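Local structure of acetyl xylan esterase (Paenibacillus sp. R4, 6AGQ) at residues L203-P209 / A264-A269; L192-L197 / M258-I262; L89-H93 / C161-L165; G184-L190 / F208-C212; Q107-M113 / M313-E318. The protein probably removes acetyl groups from acetylated xylan and related acetyl esters, working as a cold-active serine esterase of the alpha/beta-hydrolase superfamily. All blocks are in the same frame, centred on the assembly; numbering follows the deposited sequence.

Contact 1 of 5, residues L203-P209 / A264-A269; sequences LALPVFP and ARTLMA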
# COMPACT_ATOMS: atom_id res chain seq x y z
N LEU A 203 -25.43 -11.19 32.64
CA LEU A 203 -24.16 -11.38 31.98
C LEU A 203 -23.89 -10.26 30.98
O LEU A 203 -24.82 -9.78 30.36
CB LEU A 203 -24.17 -12.68 31.19
CG LEU A 203 -23.74 -13.98 31.77
CD1 LEU A 203 -24.17 -14.15 33.19
CD2 LEU A 203 -24.22 -15.11 30.90
N ALA A 204 -22.61 -9.93 30.77
CA ALA A 204 -22.17 -8.98 29.73
C ALA A 204 -21.05 -9.64 28.93
O ALA A 204 -20.11 -10.14 29.54
CB ALA A 204 -21.69 -7.69 30.35
N LEU A 205 -21.18 -9.71 27.59
CA LEU A 205 -20.20 -10.34 26.76
C LEU A 205 -19.58 -9.37 25.69
O LEU A 205 -19.67 -9.65 24.49
CB LEU A 205 -20.81 -11.55 26.08
CG LEU A 205 -21.15 -12.75 26.99
CD1 LEU A 205 -22.57 -12.67 27.49
CD2 LEU A 205 -20.99 -14.05 26.22
N PRO A 206 -18.91 -8.29 26.12
CA PRO A 206 -18.18 -7.41 25.16
C PRO A 206 -17.03 -8.07 24.35
O PRO A 206 -16.11 -8.64 24.92
CB PRO A 206 -17.65 -6.31 26.06
CG PRO A 206 -17.46 -6.97 27.37
CD PRO A 206 -18.57 -7.96 27.51
N VAL A 207 -17.08 -7.98 23.03
CA VAL A 207 -15.93 -8.36 22.20
C VAL A 207 -15.22 -7.07 21.71
O VAL A 207 -15.85 -6.20 21.10
CB VAL A 207 -16.37 -9.29 21.03
CG1 VAL A 207 -15.24 -9.57 20.07
CG2 VAL A 207 -16.87 -10.62 21.58
N PHE A 208 -13.92 -6.98 21.95
CA PHE A 208 -13.12 -5.78 21.59
C PHE A 208 -13.86 -4.45 21.58
O PHE A 208 -14.01 -3.82 20.52
CB PHE A 208 -12.18 -5.98 20.38
CG PHE A 208 -12.76 -6.64 19.17
CD1 PHE A 208 -13.77 -6.03 18.41
CD2 PHE A 208 -12.19 -7.82 18.69
CE1 PHE A 208 -14.24 -6.62 17.23
CE2 PHE A 208 -12.64 -8.41 17.51
CZ PHE A 208 -13.67 -7.81 16.78
N PRO A 209 -14.29 -3.98 22.80
CA PRO A 209 -15.24 -2.92 22.87
C PRO A 209 -14.63 -1.57 22.43
O PRO A 209 -13.52 -1.20 22.85
CB PRO A 209 -15.68 -2.90 24.32
CG PRO A 209 -14.59 -3.59 25.07
CD PRO A 209 -14.02 -4.58 24.12
N ALA A 264 -23.06 -7.23 36.86
CA ALA A 264 -23.06 -8.40 36.01
C ALA A 264 -21.69 -9.05 35.93
O ALA A 264 -20.67 -8.40 35.99
CB ALA A 264 -23.59 -8.02 34.58
N ARG A 265 -21.71 -10.38 35.80
CA ARG A 265 -20.55 -11.19 35.47
C ARG A 265 -20.20 -10.96 34.01
O ARG A 265 -21.10 -11.01 33.19
CB ARG A 265 -20.88 -12.69 35.72
CG ARG A 265 -19.76 -13.63 35.30
CD ARG A 265 -20.09 -15.11 35.54
NE ARG A 265 -20.57 -15.34 36.88
CZ ARG A 265 -19.83 -15.62 37.96
NH1 ARG A 265 -18.50 -15.80 37.91
NH2 ARG A 265 -20.47 -15.81 39.13
N THR A 266 -18.93 -10.74 33.70
CA THR A 266 -18.50 -10.26 32.37
C THR A 266 -17.42 -11.18 31.76
O THR A 266 -16.50 -11.61 32.49
CB THR A 266 -17.89 -8.87 32.48
OG1 THR A 266 -18.83 -8.01 33.10
CG2 THR A 266 -17.54 -8.27 31.12
N LEU A 267 -17.58 -11.49 30.46
CA LEU A 267 -16.60 -12.23 29.65
C LEU A 267 -16.23 -11.30 28.54
O LEU A 267 -17.04 -11.09 27.59
CB LEU A 267 -17.18 -13.51 29.03
CG LEU A 267 -16.25 -14.27 28.03
CD1 LEU A 267 -15.06 -14.87 28.75
CD2 LEU A 267 -16.94 -15.38 27.29
N MET A 268 -15.01 -10.79 28.61
CA MET A 268 -14.44 -9.96 27.59
C MET A 268 -13.38 -10.62 26.68
O MET A 268 -12.43 -11.17 27.18
CB MET A 268 -13.85 -8.71 28.23
CG MET A 268 -13.51 -7.68 27.16
SD MET A 268 -12.82 -6.13 27.70
CE MET A 268 -14.09 -5.47 28.80
N ALA A 269 -13.54 -10.49 25.37
CA ALA A 269 -12.49 -10.74 24.37
C ALA A 269 -11.63 -9.51 24.06
O ALA A 269 -12.14 -8.41 23.78
CB ALA A 269 -13.12 -11.20 23.05
O HOH W 1 -17.20 -11.81 25.00

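Contact 2 of 5, residues L192-L197 / M258-I262; sequences LAAAGL and MASRI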
# COMPACT_ATOMS: atom_id res chain seq x y z
N LEU A 192 -21.51 -2.78 27.31
CA LEU A 192 -20.99 -2.22 28.59
C LEU A 192 -21.94 -1.08 29.07
O LEU A 192 -22.20 -0.92 30.27
CB LEU A 192 -19.55 -1.67 28.45
CG LEU A 192 -18.40 -2.67 28.21
CD1 LEU A 192 -17.09 -1.92 28.04
CD2 LEU A 192 -18.26 -3.66 29.34
N ALA A 193 -22.48 -0.30 28.12
CA ALA A 193 -23.45 0.77 28.46
C ALA A 193 -24.73 0.17 29.05
O ALA A 193 -25.31 0.67 30.01
CB ALA A 193 -23.80 1.59 27.22
N ALA A 194 -25.23 -0.85 28.42
CA ALA A 194 -26.48 -1.44 28.85
C ALA A 194 -26.36 -2.00 30.24
O ALA A 194 -27.20 -1.74 31.08
CB ALA A 194 -26.90 -2.53 27.92
N ALA A 195 -25.29 -2.73 30.47
CA ALA A 195 -25.02 -3.29 31.78
C ALA A 195 -24.61 -2.25 32.81
O ALA A 195 -24.81 -2.43 34.00
CB ALA A 195 -23.95 -4.35 31.65
N GLY A 196 -23.99 -1.16 32.37
CA GLY A 196 -23.58 -0.11 33.26
C GLY A 196 -24.70 0.78 33.75
O GLY A 196 -24.70 1.21 34.89
N LEU A 197 -25.65 1.04 32.86
CA LEU A 197 -26.80 1.92 33.10
C LEU A 197 -28.09 1.19 33.53
O LEU A 197 -29.10 1.84 33.86
CB LEU A 197 -27.09 2.74 31.83
CG LEU A 197 -25.96 3.70 31.40
CD1 LEU A 197 -26.35 4.56 30.22
CD2 LEU A 197 -25.51 4.60 32.55
N MET A 258 -18.67 3.40 32.40
CA MET A 258 -19.75 2.40 32.53
C MET A 258 -19.32 1.13 33.29
O MET A 258 -20.07 0.63 34.17
CB MET A 258 -20.26 1.91 31.15
CG MET A 258 -20.82 3.00 30.28
SD MET A 258 -22.18 3.76 31.14
CE MET A 258 -22.43 5.13 30.00
N ALA A 259 -18.14 0.61 32.94
CA ALA A 259 -17.55 -0.61 33.61
C ALA A 259 -17.53 -0.53 35.13
O ALA A 259 -17.74 -1.50 35.82
CB ALA A 259 -16.13 -0.86 33.14
N SER A 260 -17.31 0.68 35.62
CA SER A 260 -17.25 0.95 37.07
C SER A 260 -18.62 0.74 37.77
O SER A 260 -18.69 0.64 38.98
CB SER A 260 -16.75 2.39 37.22
OG SER A 260 -17.25 2.96 38.38
N ARG A 261 -19.72 0.74 37.00
CA ARG A 261 -21.08 0.50 37.55
C ARG A 261 -21.71 -0.85 37.18
O ARG A 261 -22.84 -1.07 37.54
CB ARG A 261 -22.00 1.65 37.14
CG ARG A 261 -21.59 2.98 37.77
CD ARG A 261 -21.45 4.04 36.71
NE ARG A 261 -21.35 5.35 37.31
CZ ARG A 261 -20.27 6.14 37.33
NH1 ARG A 261 -19.13 5.78 36.77
NH2 ARG A 261 -20.36 7.35 37.92
N ILE A 262 -21.00 -1.71 36.43
CA ILE A 262 -21.43 -3.05 36.06
C ILE A 262 -21.23 -4.03 37.20
O ILE A 262 -20.09 -4.19 37.65
CB ILE A 262 -20.66 -3.58 34.82
CG1 ILE A 262 -20.94 -2.68 33.61
CG2 ILE A 262 -21.04 -5.03 34.50
CD1 ILE A 262 -20.18 -3.00 32.37
O HOH W 2 -25.30 -1.67 36.56

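Contact 3 of 5, residues L89-H93 / C161-L165; sequences LVKYH and CIRAL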
# COMPACT_ATOMS: atom_id res chain seq x y z
N LEU A 89 -30.78 -13.27 25.16
CA LEU A 89 -29.58 -12.60 24.74
C LEU A 89 -29.92 -11.38 23.85
O LEU A 89 -30.70 -11.45 22.87
CB LEU A 89 -28.69 -13.60 24.03
CG LEU A 89 -27.27 -13.13 23.79
CD1 LEU A 89 -26.32 -14.29 23.95
CD2 LEU A 89 -27.12 -12.45 22.42
N VAL A 90 -29.35 -10.25 24.20
CA VAL A 90 -29.51 -9.03 23.36
C VAL A 90 -28.18 -8.74 22.71
O VAL A 90 -27.13 -8.54 23.39
CB VAL A 90 -30.04 -7.84 24.22
CG1 VAL A 90 -30.12 -6.58 23.40
CG2 VAL A 90 -31.44 -8.16 24.76
N LYS A 91 -28.22 -8.74 21.39
CA LYS A 91 -27.07 -8.46 20.57
C LYS A 91 -27.08 -7.00 19.99
O LYS A 91 -28.06 -6.55 19.41
CB LYS A 91 -27.04 -9.45 19.41
CG LYS A 91 -25.96 -9.22 18.40
CD LYS A 91 -25.76 -10.39 17.46
CE LYS A 91 -24.62 -10.09 16.49
NZ LYS A 91 -24.59 -11.11 15.40
N TYR A 92 -25.95 -6.32 20.08
CA TYR A 92 -25.79 -4.95 19.53
C TYR A 92 -24.69 -5.01 18.50
O TYR A 92 -23.75 -5.80 18.62
CB TYR A 92 -25.39 -4.02 20.64
CG TYR A 92 -26.35 -3.90 21.82
CD1 TYR A 92 -27.63 -3.52 21.65
CD2 TYR A 92 -25.93 -4.15 23.12
CE1 TYR A 92 -28.50 -3.38 22.71
CE2 TYR A 92 -26.77 -3.99 24.18
CZ TYR A 92 -28.08 -3.61 23.97
OH TYR A 92 -28.95 -3.49 25.03
N HIS A 93 -24.74 -4.19 17.47
CA HIS A 93 -23.95 -4.44 16.30
C HIS A 93 -22.85 -3.40 16.17
O HIS A 93 -22.85 -2.39 16.83
CB HIS A 93 -24.81 -4.51 15.03
CG HIS A 93 -25.40 -3.19 14.65
ND1 HIS A 93 -24.64 -2.15 14.12
CD2 HIS A 93 -26.69 -2.77 14.66
CE1 HIS A 93 -25.45 -1.14 13.85
NE2 HIS A 93 -26.69 -1.48 14.18
N CYS A 161 -30.85 1.24 23.52
CA CYS A 161 -30.24 0.01 23.98
C CYS A 161 -30.81 -0.46 25.28
O CYS A 161 -30.80 -1.65 25.52
CB CYS A 161 -28.69 0.10 24.05
SG CYS A 161 -27.90 0.27 22.42
N ILE A 162 -31.21 0.48 26.15
CA ILE A 162 -31.90 0.15 27.41
C ILE A 162 -33.36 -0.23 27.11
O ILE A 162 -33.98 -1.14 27.73
CB ILE A 162 -31.82 1.36 28.40
CG1 ILE A 162 -30.40 1.41 29.04
CG2 ILE A 162 -32.92 1.33 29.48
CD1 ILE A 162 -30.11 2.77 29.67
N ARG A 163 -33.92 0.49 26.15
CA ARG A 163 -35.26 0.15 25.71
C ARG A 163 -35.36 -1.23 25.02
O ARG A 163 -36.43 -1.84 25.09
CB ARG A 163 -35.82 1.29 24.86
CG ARG A 163 -36.07 2.51 25.71
CD ARG A 163 -36.22 3.76 24.88
NE ARG A 163 -37.55 3.84 24.27
CZ ARG A 163 -38.67 4.21 24.87
NH1 ARG A 163 -38.69 4.59 26.17
NH2 ARG A 163 -39.79 4.23 24.14
N ALA A 164 -34.28 -1.75 24.43
CA ALA A 164 -34.22 -3.16 24.04
C ALA A 164 -34.38 -4.12 25.24
O ALA A 164 -34.96 -5.18 25.13
CB ALA A 164 -32.94 -3.46 23.29
N LEU A 165 -33.88 -3.75 26.40
CA LEU A 165 -34.11 -4.57 27.61
C LEU A 165 -35.57 -4.46 28.05
O LEU A 165 -36.13 -5.45 28.47
CB LEU A 165 -33.22 -4.17 28.76
CG LEU A 165 -31.74 -4.01 28.44
CD1 LEU A 165 -31.01 -3.33 29.61
CD2 LEU A 165 -31.12 -5.34 28.04

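Contact 4 of 5, residues G184-L190 / F208-C212; sequences GSQGGGL and FPFLC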
# COMPACT_ATOMS: atom_id res chain seq x y z
N GLY A 184 -19.84 -7.06 19.38
CA GLY A 184 -18.49 -6.74 19.01
C GLY A 184 -18.28 -5.27 18.63
O GLY A 184 -19.08 -4.67 17.91
N SER A 185 -17.16 -4.73 19.09
CA SER A 185 -16.74 -3.40 18.78
C SER A 185 -17.68 -2.27 19.26
O SER A 185 -17.86 -2.16 20.45
CB SER A 185 -16.37 -3.27 17.34
OG SER A 185 -15.67 -2.02 17.25
N GLN A 186 -18.25 -1.43 18.41
CA GLN A 186 -19.37 -0.64 18.90
C GLN A 186 -20.34 -1.51 19.74
O GLN A 186 -20.83 -1.06 20.75
CB GLN A 186 -20.14 -0.03 17.77
CG GLN A 186 -21.36 0.79 18.18
CD GLN A 186 -22.05 1.41 16.97
OE1 GLN A 186 -22.04 2.62 16.80
NE2 GLN A 186 -22.62 0.57 16.09
N GLY A 187 -20.65 -2.71 19.26
CA GLY A 187 -21.58 -3.63 19.94
C GLY A 187 -21.19 -3.85 21.38
O GLY A 187 -22.04 -3.94 22.23
N GLY A 188 -19.87 -3.99 21.62
CA GLY A 188 -19.26 -4.29 22.90
C GLY A 188 -19.33 -3.11 23.79
O GLY A 188 -19.67 -3.25 24.96
N GLY A 189 -19.05 -1.92 23.24
CA GLY A 189 -19.33 -0.66 23.94
C GLY A 189 -20.77 -0.48 24.36
O GLY A 189 -21.05 -0.06 25.51
N LEU A 190 -21.71 -0.77 23.44
CA LEU A 190 -23.13 -0.73 23.79
C LEU A 190 -23.52 -1.72 24.87
O LEU A 190 -24.41 -1.39 25.63
CB LEU A 190 -24.14 -0.91 22.57
CG LEU A 190 -23.86 0.11 21.42
CD1 LEU A 190 -24.82 0.05 20.24
CD2 LEU A 190 -23.82 1.52 21.98
N PHE A 208 -13.92 -6.98 21.95
CA PHE A 208 -13.12 -5.78 21.59
C PHE A 208 -13.86 -4.45 21.58
O PHE A 208 -14.01 -3.82 20.52
CB PHE A 208 -12.18 -5.98 20.38
CG PHE A 208 -12.76 -6.64 19.17
CD1 PHE A 208 -13.77 -6.03 18.41
CD2 PHE A 208 -12.19 -7.82 18.69
CE1 PHE A 208 -14.24 -6.62 17.23
CE2 PHE A 208 -12.64 -8.41 17.51
CZ PHE A 208 -13.67 -7.81 16.78
N PRO A 209 -14.29 -3.98 22.80
CA PRO A 209 -15.24 -2.92 22.87
C PRO A 209 -14.63 -1.57 22.43
O PRO A 209 -13.52 -1.20 22.85
CB PRO A 209 -15.68 -2.90 24.32
CG PRO A 209 -14.59 -3.59 25.07
CD PRO A 209 -14.02 -4.58 24.12
N PHE A 210 -15.38 -0.91 21.54
CA PHE A 210 -15.20 0.46 21.08
C PHE A 210 -15.86 1.37 22.10
O PHE A 210 -16.49 0.88 23.08
CB PHE A 210 -15.85 0.55 19.68
CG PHE A 210 -15.75 1.87 19.03
CD1 PHE A 210 -14.53 2.40 18.67
CD2 PHE A 210 -16.91 2.56 18.68
CE1 PHE A 210 -14.44 3.63 18.03
CE2 PHE A 210 -16.82 3.80 18.08
CZ PHE A 210 -15.59 4.34 17.76
N LEU A 211 -15.64 2.69 21.97
CA LEU A 211 -16.19 3.67 22.94
C LEU A 211 -15.58 3.58 24.34
O LEU A 211 -16.26 3.89 25.33
CB LEU A 211 -17.73 3.61 23.06
CG LEU A 211 -18.49 3.42 21.73
CD1 LEU A 211 -19.94 2.94 21.88
CD2 LEU A 211 -18.41 4.70 20.93
N CYS A 212 -14.31 3.22 24.43
CA CYS A 212 -13.62 3.11 25.73
C CYS A 212 -12.37 3.98 25.68
O CYS A 212 -11.68 4.05 24.67
CB CYS A 212 -13.20 1.67 26.09
SG CYS A 212 -14.57 0.46 26.28

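Contact 5 of 5, residues Q107-M113 / M313-E318; sequences QWASMGM and MMRFIE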
# COMPACT_ATOMS: atom_id res chain seq x y z
N GLN A 107 -27.97 -20.17 16.80
CA GLN A 107 -27.14 -20.69 17.86
C GLN A 107 -27.74 -20.49 19.24
O GLN A 107 -27.82 -21.43 20.02
CB GLN A 107 -25.76 -20.05 17.88
CG GLN A 107 -25.46 -19.04 16.77
CD GLN A 107 -24.18 -18.30 17.02
OE1 GLN A 107 -23.32 -18.78 17.76
NE2 GLN A 107 -24.04 -17.13 16.41
N TRP A 108 -28.21 -19.27 19.52
CA TRP A 108 -28.83 -18.97 20.82
C TRP A 108 -30.13 -19.70 20.98
O TRP A 108 -30.32 -20.31 22.02
CB TRP A 108 -29.02 -17.50 20.98
CG TRP A 108 -27.74 -16.76 20.69
CD1 TRP A 108 -27.59 -15.79 19.78
CD2 TRP A 108 -26.46 -16.95 21.31
NE1 TRP A 108 -26.31 -15.38 19.75
CE2 TRP A 108 -25.59 -16.03 20.71
CE3 TRP A 108 -25.97 -17.80 22.34
CZ2 TRP A 108 -24.23 -15.93 21.07
CZ3 TRP A 108 -24.63 -17.68 22.72
CH2 TRP A 108 -23.77 -16.76 22.08
N ALA A 109 -30.98 -19.72 19.93
CA ALA A 109 -32.23 -20.42 20.00
C ALA A 109 -32.07 -21.92 20.18
O ALA A 109 -32.83 -22.56 20.91
CB ALA A 109 -33.08 -20.13 18.77
N SER A 110 -31.08 -22.51 19.52
CA SER A 110 -30.85 -23.93 19.68
C SER A 110 -30.40 -24.29 21.09
O SER A 110 -30.58 -25.42 21.51
CB SER A 110 -29.84 -24.43 18.63
OG SER A 110 -28.53 -24.16 19.10
N MET A 111 -29.84 -23.35 21.85
CA MET A 111 -29.59 -23.58 23.30
C MET A 111 -30.78 -23.29 24.20
O MET A 111 -30.63 -23.19 25.43
CB MET A 111 -28.42 -22.72 23.82
CG MET A 111 -27.13 -22.86 23.03
SD MET A 111 -25.98 -21.55 23.41
CE MET A 111 -25.41 -22.04 25.04
N GLY A 112 -31.96 -23.10 23.60
CA GLY A 112 -33.18 -22.83 24.37
C GLY A 112 -33.35 -21.37 24.81
O GLY A 112 -33.98 -21.10 25.81
N MET A 113 -32.80 -20.44 24.08
CA MET A 113 -32.84 -19.04 24.49
C MET A 113 -33.57 -18.23 23.48
O MET A 113 -33.60 -18.56 22.32
CB MET A 113 -31.43 -18.51 24.61
CG MET A 113 -30.74 -19.05 25.85
SD MET A 113 -28.95 -19.06 25.74
CE MET A 113 -28.53 -17.43 25.10
N MET A 313 -18.19 -18.22 24.27
CA MET A 313 -19.37 -17.51 24.78
C MET A 313 -20.51 -18.49 25.13
O MET A 313 -21.11 -18.39 26.19
CB MET A 313 -19.87 -16.50 23.79
CG MET A 313 -18.91 -15.36 23.62
SD MET A 313 -19.64 -14.15 22.54
CE MET A 313 -19.47 -14.86 20.91
N MET A 314 -20.70 -19.46 24.27
CA MET A 314 -21.62 -20.57 24.54
C MET A 314 -21.34 -21.24 25.85
O MET A 314 -22.26 -21.34 26.63
CB MET A 314 -21.67 -21.56 23.38
CG MET A 314 -22.29 -20.97 22.13
SD MET A 314 -22.12 -22.13 20.76
CE MET A 314 -22.45 -21.13 19.30
N ARG A 315 -20.10 -21.63 26.13
CA ARG A 315 -19.72 -22.25 27.44
C ARG A 315 -19.98 -21.34 28.64
O ARG A 315 -20.44 -21.78 29.68
CB ARG A 315 -18.24 -22.63 27.48
CG ARG A 315 -17.83 -23.74 26.54
CD ARG A 315 -16.41 -24.24 26.79
NE ARG A 315 -16.06 -25.25 25.79
CZ ARG A 315 -16.36 -26.56 25.85
NH1 ARG A 315 -16.99 -27.11 26.90
NH2 ARG A 315 -16.01 -27.34 24.83
N PHE A 316 -19.61 -20.08 28.50
CA PHE A 316 -19.88 -19.06 29.49
C PHE A 316 -21.37 -18.88 29.79
O PHE A 316 -21.77 -18.88 30.97
CB PHE A 316 -19.28 -17.75 28.97
CG PHE A 316 -19.35 -16.62 29.94
CD1 PHE A 316 -18.51 -16.60 31.05
CD2 PHE A 316 -20.21 -15.57 29.72
CE1 PHE A 316 -18.58 -15.55 31.98
CE2 PHE A 316 -20.25 -14.52 30.60
CZ PHE A 316 -19.44 -14.51 31.73
N ILE A 317 -22.16 -18.73 28.73
CA ILE A 317 -23.60 -18.64 28.83
C ILE A 317 -24.22 -19.90 29.45
O ILE A 317 -25.06 -19.80 30.37
CB ILE A 317 -24.23 -18.28 27.48
CG1 ILE A 317 -24.00 -16.79 27.26
CG2 ILE A 317 -25.74 -18.63 27.45
CD1 ILE A 317 -24.16 -16.33 25.84
N GLU A 318 -23.81 -21.07 28.98
CA GLU A 318 -24.32 -22.34 29.54
C GLU A 318 -23.97 -22.47 30.99
O GLU A 318 -24.77 -22.99 31.75
CB GLU A 318 -23.80 -23.56 28.76
CG GLU A 318 -24.75 -24.05 27.67
CD GLU A 318 -25.52 -25.27 28.13
OE1 GLU A 318 -24.91 -26.38 28.13
OE2 GLU A 318 -26.71 -25.13 28.51
O HOH W 3 -28.90 -24.98 26.80

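Contact 1 of 5, residues L203-P209 / A264-A269
Ala204 uses both its N-H and its C=O to bond to the neighbouring strand: its N donates to Arg265 O at 3.1 Å, and its O accepts from Leu267 N at 3.0 Å. The next rung is broken by Pro206, which has no N-H to give. Its CD stands 3.5 Å from Leu267 O, and that carbonyl takes a water hydrogen bond instead (2.7 Å from the water oxygen). Pro206 O still accepts from Ala269 N, and Phe208 N reaches Ala269 O just beyond the strand.

Packing is tightest around the proline ring, on the face that also carries Ala204 and Thr266. Thr266 points its methyl CG2 at the ring, 3.8 Å from Pro206 CD, and Met268 crosses the ring at about a right angle. A bend at the end of the methionine chain (chi3 -59°) turns CE back to 4.0 Å from Pro206 CG, while SD rests on Pro209. Further along, the two methyls of Val207 sit against Ala269 CB, and the small alanine lets the strands approach closely here.

The reverse face is looser within the pair, with Leu205 CD2 and Leu267 CD2 4.4 Å apart, and Met313 and Phe316 of helix 309-320 cover it. The start of strand 265-271 is the solvent side. Ala264 and Arg265 are partly exposed there, and the arginine extends away from Leu203 to a cation-pi contact with Tyr320. Two parallel strands of this kind, one running into the loop beside the probable nucleophile elbow, belong to the central sheet of the alpha/beta-hydrolase fold.

Contact 2 of 5, residues L192-L197 / M258-I262
Ile262 makes one of the two apolar patches on helix 186-197. Its CD1 meets Leu192 CD2 at 3.6 Å, the two side chains crossing at about a right angle, and its CG2 touches Ala195 CB. With CG1 anti to the carbonyl carbon (chi1 -62°), the longer branch lies across the helix backbone, 3.6 Å from Gly196 N. Met258 forms the other patch. Its flexible chain bends at chi2 (-59°), so that SD lies 3.7 Å from Leu197 CD2 while CG passes 3.9 Å from Ala193 CA.

Other contacts set side chains directly on the helix backbone. Met258 CB is 3.5 Å from Leu192 O, a carbonyl already occupied by Gly196 N. Glycine suits position 196, because a beta carbon there would run into Met258 CB. Arg261 CB packs on the carbonyl of the same glycine, 3.5 Å from Gly196 O.

No direct hydrogen bond joins the segments. A water bridges them instead, 2.7 Å from Ala195 O and equally far from Arg261 O, and so joins the helix to a type I turn running from Ala259 to Ile262. The charged end of Arg261 leads away, to a salt bridge with Asp25 and hydrogen bonds with Asn20 and with Asn257 O.

Several helices enclose the contact. Trp28 of helix 24-36 and Tyr158 of helix 153-170 pack on Met258 and Leu197, and Ala285 of helix 279-286 packs on Leu192 and Ala259. Beneath the helix, Ala195 rests on Ala204 of strand 203-207.

Contact 3 of 5, residues L89-H93 / C161-L165
Val90 and Ala164 meet at the apolar centre, the methyl CG1 of the valine 4.2 Å from Ala164 CB. The other methyl, CG2, faces Leu165 CD2 at 4.3 Å. A branched residue suits the strand because its two methyls can serve two successive helix residues, and alanine on the helix keeps the approach short. Leu116 and Ile118 of strand 114-118 also pack on Ala164.

Next to the valine the ring of Tyr92 extends from the strand. Its CG is anti to the carbonyl carbon (chi1 -59°), which sends the ring out to the helix, where Ala164 CB lies at its edge. Cys161 SG lies over one face, 4.1 Å from the ring centroid, in a sulfur-aromatic contact. Leu190 and Ala194 of helix 186-197 also pack on this ring.

The axes of strand 89-92 and helix 161-165 run nearly antiparallel, at 160° and 9.9 Å apart. This is the usual layering of the alpha/beta-hydrolase fold, in which helices cover the central sheet and run against its parallel strands.

At the polar edge, Tyr92 OH donates to Cys161 O at 2.7 Å. The hydroxyl meets the carbonyl at a C=O...donor angle of 130°, somewhat tilted from its plane. The helix leaves that oxygen available, since Leu165 N bonds weakly to Ile162 O instead. A phenylalanine in place of Tyr92 would keep the ring but would probably leave the buried Cys161 O without this donor. Outside the bond, Leu165 CD2 lies beside the hydroxyl, 4.1 Å from Tyr92 OH.

Contact 4 of 5, residues G184-L190 / F208-C212
Ser185 lays its CB at the edge of the Phe208 ring, 3.9 Å from Phe208 CD1. Its OG is anti to the backbone N (chi1 -166°), which carries it past Phe210 CB and on to a hydrogen bond with His303 NE2. The serine backbone is strained, with phi at +63°. This geometry and the Gly183, Ser185, Gly187 pattern are consistent with a nucleophile elbow, in which Ser185 would be the nucleophile and His303 its partner.

Gly187 suits the tight turn, since a beta carbon there would strike Gly184 N. Gly188 and Gly189 let the 208-212 loop come close to the helix: a beta carbon on Gly189 would collide with Phe210 O and Leu211 CD1, and one on Gly188 would press on Pro209.

Phe210 N donates to Ser185 O at 3.0 Å, nearly straight at the hydrogen but from above the carbonyl plane; Gly189 N shares that oxygen. The extended first torsion of Phe210 (chi1 -179°) swings the ring outward, so that its edge faces Gln186 CA while CB stays 3.4 Å from Gln186 N. Leu211 reaches back to the helix, with CD1 4.1 Å from Leu190 CD2.

The Phe208 ring also meets the His303 ring, so an alanine here would probably open a gap beside Ser185 CB and leave the imidazole less firmly placed. Gln186, fully extended, sends OE1 to Tyr154 and Gln123 and NE2 to His93 O.

Contact 5 of 5, residues Q107-M113 / M313-E318
Trp108 and Met314 lie with their CA atoms 8.3 Å apart, where the end of helix 106-110 comes up beside the C-terminal helix 309-320 of the alpha/beta-hydrolase fold. The shorter helix closes in a Schellman motif, with Met113 N bonded to Trp108 O at 3.2 Å and Gly112 N to Ala109 O at 2.9 Å. Gly112 takes the left-handed backbone (phi 81°) that this ending needs and that glycine adopts easily. Met111, before the glycine, and Met113, after it, both face the longer helix, which runs on unbroken.

Side chains do the rest, without a direct hydrogen bond. Trp108 brings its six-membered ring forward, and CZ3 touches Ile317 CD1 at 3.4 Å. Met313 CB stands at the edge of the same indole, 4.3 Å from Trp108 CH2. Beyond the indole, Met113 SD rests on Ile317 CG2 at 3.7 Å.

Met111 SD is 3.9 Å from Met314 CG, and the bend at the last torsion of Met111 (chi3 74°) turns its CE to Glu318 CG. Unbranched methionines suit this uneven surface, since each can bend to fit its neighbour. Extended Met314 reaches across to Gln107, whose NE2 bonds to Glu310.

A second subunit covers the outer rim, with its Leu52 on Met111, its Pro51 on Met314 and its Lys53 on Glu318. At that rim a water donates to both Met111 O and Glu318 OE2, each 2.8 Å from the water oxygen.

The five contacts are wound round one mixed sheet. Contacts 1, 2 and 4 are close neighbours, with centres 10 to 12 Å apart. Contacts 2 and 4 share helix 186-197, and contact 4 shares Phe208 and Pro209 with contact 1. Contact 3 lies two strands away from strand 203-207, touches contacts 2 and 4, and closes first along the chain. Contact 5, about 23 Å from contact 2, lies on the other side of the sheet and meets contact 1 through Met313 and Phe316. Its segments enclose contacts 1, 2 and 4, so the C-terminal helix packs back against the helix that follows strand 86-92. In contact 4, strand 179-184 enters helix 186-197 through the probable nucleophile elbow.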